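Local coordinates for protein CRISPR-associated endoribonuclease Cas6 1 (Methanocaldococcus jannaschii DSM 2661, PDB 5YI6) that probably cleaves CRISPR transcripts as a Cas6 endoribonuclease, processing them into the crRNAs used in antiviral defence, at residues K123-L128 against F220-G225. Residues are numbered along the deposited sequence; the frame is centred on the assembly and turned at random.
With PO4 (phosphate ion), chain L.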
loop_
_atom_site.group_PDB
_atom_site.type_symbol
_atom_site.label_atom_id
_atom_site.label_comp_id
_atom_site.label_asym_id
_atom_site.label_seq_id
_atom_site.Cartn_x
_atom_site.Cartn_y
_atom_site.Cartn_z
ATOM N N LYS A 123 4.546 18.223 5.260
ATOM C CA LYS A 123 5.607 19.137 4.866
ATOM C C LYS A 123 6.959 18.726 5.417
ATOM O O LYS A 123 7.974 19.259 4.971
ATOM C CB LYS A 123 5.279 20.557 5.340
ATOM C CG LYS A 123 4.154 21.237 4.563
ATOM C CD LYS A 123 3.956 22.682 5.026
ATOM C CE LYS A 123 3.227 22.789 6.372
ATOM N NZ LYS A 123 1.795 22.357 6.338
ATOM N N LYS A 124 6.990 17.803 6.373
ATOM C CA LYS A 124 8.234 17.278 6.935
ATOM C C LYS A 124 8.014 15.836 7.383
ATOM O O LYS A 124 6.897 15.447 7.735
ATOM C CB LYS A 124 8.707 18.137 8.117
ATOM C CG LYS A 124 7.730 18.125 9.280
ATOM C CD LYS A 124 7.986 19.247 10.290
ATOM C CE LYS A 124 6.919 19.226 11.399
ATOM N NZ LYS A 124 7.144 20.219 12.489
ATOM N N PHE A 125 9.068 15.030 7.306
ATOM C CA PHE A 125 8.997 13.640 7.721
ATOM C C PHE A 125 9.958 13.399 8.863
ATOM O O PHE A 125 11.066 13.940 8.878
ATOM C CB PHE A 125 9.346 12.681 6.601
ATOM C CG PHE A 125 8.439 12.791 5.443
ATOM C CD1 PHE A 125 7.122 12.339 5.531
ATOM C CD2 PHE A 125 8.893 13.354 4.259
ATOM C CE1 PHE A 125 6.284 12.437 4.449
ATOM C CE2 PHE A 125 8.056 13.464 3.179
ATOM C CZ PHE A 125 6.760 12.993 3.268
ATOM N N ASN A 126 9.530 12.568 9.797
ATOM C CA ASN A 126 10.351 12.186 10.930
ATOM C C ASN A 126 10.133 10.707 11.216
ATOM O O ASN A 126 11.005 9.891 10.932
ATOM C CB ASN A 126 10.031 13.077 12.135
ATOM C CG ASN A 126 10.752 12.643 13.388
ATOM O OD1 ASN A 126 11.856 12.104 13.335
ATOM N ND2 ASN A 126 10.117 12.866 14.537
ATOM N N ILE A 127 8.982 10.329 11.766
ATOM C CA ILE A 127 8.690 8.921 12.031
ATOM C C ILE A 127 7.606 8.432 11.075
ATOM O O ILE A 127 6.569 9.081 10.904
ATOM C CB ILE A 127 8.265 8.693 13.488
ATOM C CG1 ILE A 127 9.375 9.180 14.404
ATOM C CG2 ILE A 127 8.002 7.204 13.702
ATOM C CD1 ILE A 127 9.053 9.063 15.879
ATOM N N LEU A 128 7.843 7.284 10.462
ATOM C CA LEU A 128 6.889 6.666 9.558
ATOM C C LEU A 128 6.520 5.294 10.102
ATOM O O LEU A 128 7.354 4.600 10.692
ATOM C CB LEU A 128 7.491 6.522 8.148
ATOM C CG LEU A 128 7.902 7.841 7.474
ATOM C CD1 LEU A 128 8.659 7.561 6.169
ATOM C CD2 LEU A 128 6.685 8.726 7.233
ATOM N N PHE A 220 8.574 10.732 -2.343
ATOM C CA PHE A 220 8.246 9.715 -3.336
ATOM C C PHE A 220 7.957 8.363 -2.684
ATOM O O PHE A 220 6.999 7.690 -3.058
ATOM C CB PHE A 220 9.384 9.585 -4.358
ATOM C CG PHE A 220 9.156 8.526 -5.381
ATOM C CD1 PHE A 220 8.272 8.740 -6.433
ATOM C CD2 PHE A 220 9.869 7.301 -5.303
ATOM C CE1 PHE A 220 8.056 7.731 -7.417
ATOM C CE2 PHE A 220 9.662 6.276 -6.273
ATOM C CZ PHE A 220 8.771 6.511 -7.340
ATOM N N GLY A 221 8.768 7.939 -1.712
ATOM C CA GLY A 221 8.426 6.700 -1.001
ATOM C C GLY A 221 7.099 6.810 -0.249
ATOM O O GLY A 221 6.323 5.854 -0.174
ATOM N N TYR A 222 6.814 7.989 0.283
ATOM C CA TYR A 222 5.569 8.208 1.009
ATOM C C TYR A 222 4.356 8.011 0.104
ATOM O O TYR A 222 3.343 7.450 0.527
ATOM C CB TYR A 222 5.584 9.612 1.613
ATOM C CG TYR A 222 4.542 9.789 2.695
ATOM C CD1 TYR A 222 4.795 9.338 3.992
ATOM C CD2 TYR A 222 3.330 10.397 2.416
ATOM C CE1 TYR A 222 3.813 9.503 5.021
ATOM C CE2 TYR A 222 2.345 10.589 3.419
ATOM C CZ TYR A 222 2.607 10.107 4.713
ATOM O OH TYR A 222 1.677 10.275 5.718
ATOM N N GLU A 223 4.422 8.476 -1.144
ATOM C CA GLU A 223 3.224 8.334 -1.983
ATOM C C GLU A 223 3.252 7.112 -2.912
ATOM O O GLU A 223 2.197 6.624 -3.309
ATOM C CB GLU A 223 2.937 9.633 -2.730
ATOM C CG GLU A 223 2.652 10.837 -1.723
ATOM C CD GLU A 223 1.448 10.672 -0.673
ATOM O OE1 GLU A 223 1.054 9.559 -0.253
ATOM O OE2 GLU A 223 0.892 11.708 -0.228
ATOM N N CYS A 224 4.413 6.586 -3.242
ATOM C CA CYS A 224 4.497 5.398 -4.094
ATOM C C CYS A 224 4.505 4.105 -3.285
ATOM O O CYS A 224 4.094 3.053 -3.795
ATOM C CB CYS A 224 5.778 5.443 -4.938
ATOM S SG CYS A 224 5.841 4.143 -6.256
ATOM N N GLY A 225 4.959 4.172 -2.048
ATOM C CA GLY A 225 5.188 3.014 -1.210
ATOM C C GLY A 225 6.674 2.684 -1.149
ATOM O O GLY A 225 7.453 3.035 -2.041
HETATM P P PO4 L . 13.107 15.426 6.271
HETATM O O1 PO4 L . 13.647 15.437 4.857
HETATM O O2 PO4 L . 13.123 14.006 6.798
HETATM O O3 PO4 L . 13.988 16.293 7.150
HETATM O O4 PO4 L . 11.686 15.971 6.281
#
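Phe125, in the loop that leads into strand 127-130, and Leu128, in that strand, face Tyr222 in the last turn of helix 215-224, with backbones well apart: the nearest CA atoms, those of Leu128 and Tyr222, are 8.8 Å from each other. The phenol spans this gap. With CG of Tyr222 anti to the backbone N (chi1 -163°), the ring leaves the helix and lies between it and segment 123-128. Phe125 CE1 lies over one face of the tyrosine ring, offset to its rim, 3.5 Å from Tyr222 CD1. The pair is oblique, with planes at 41°, and the ring centroids are 5.0 Å apart. Leu128 reaches the same ring at its edge, near its plane, through one methyl, with CD2 3.7 Å from Tyr222 CE1. Both segments belong to the C-terminal RAMP-type part of Cas6, where this helix packs on the antiparallel sheet containing strands 201-213, 127-130 and 237-240. Val237 and Val238 also touch the tyrosine, whose OH hydrogen-bonds to Asn239 N, so its polar end is satisfied by the neighbouring strand. Phe125 additionally meets the ring of Tyr215, from the first turn of the helix. On the backbone of Phe125 sits a phosphate ion, probably from the crystallisation liquor: Phe125 N donates an almost straight hydrogen bond of 3.0 Å to PO4 O4.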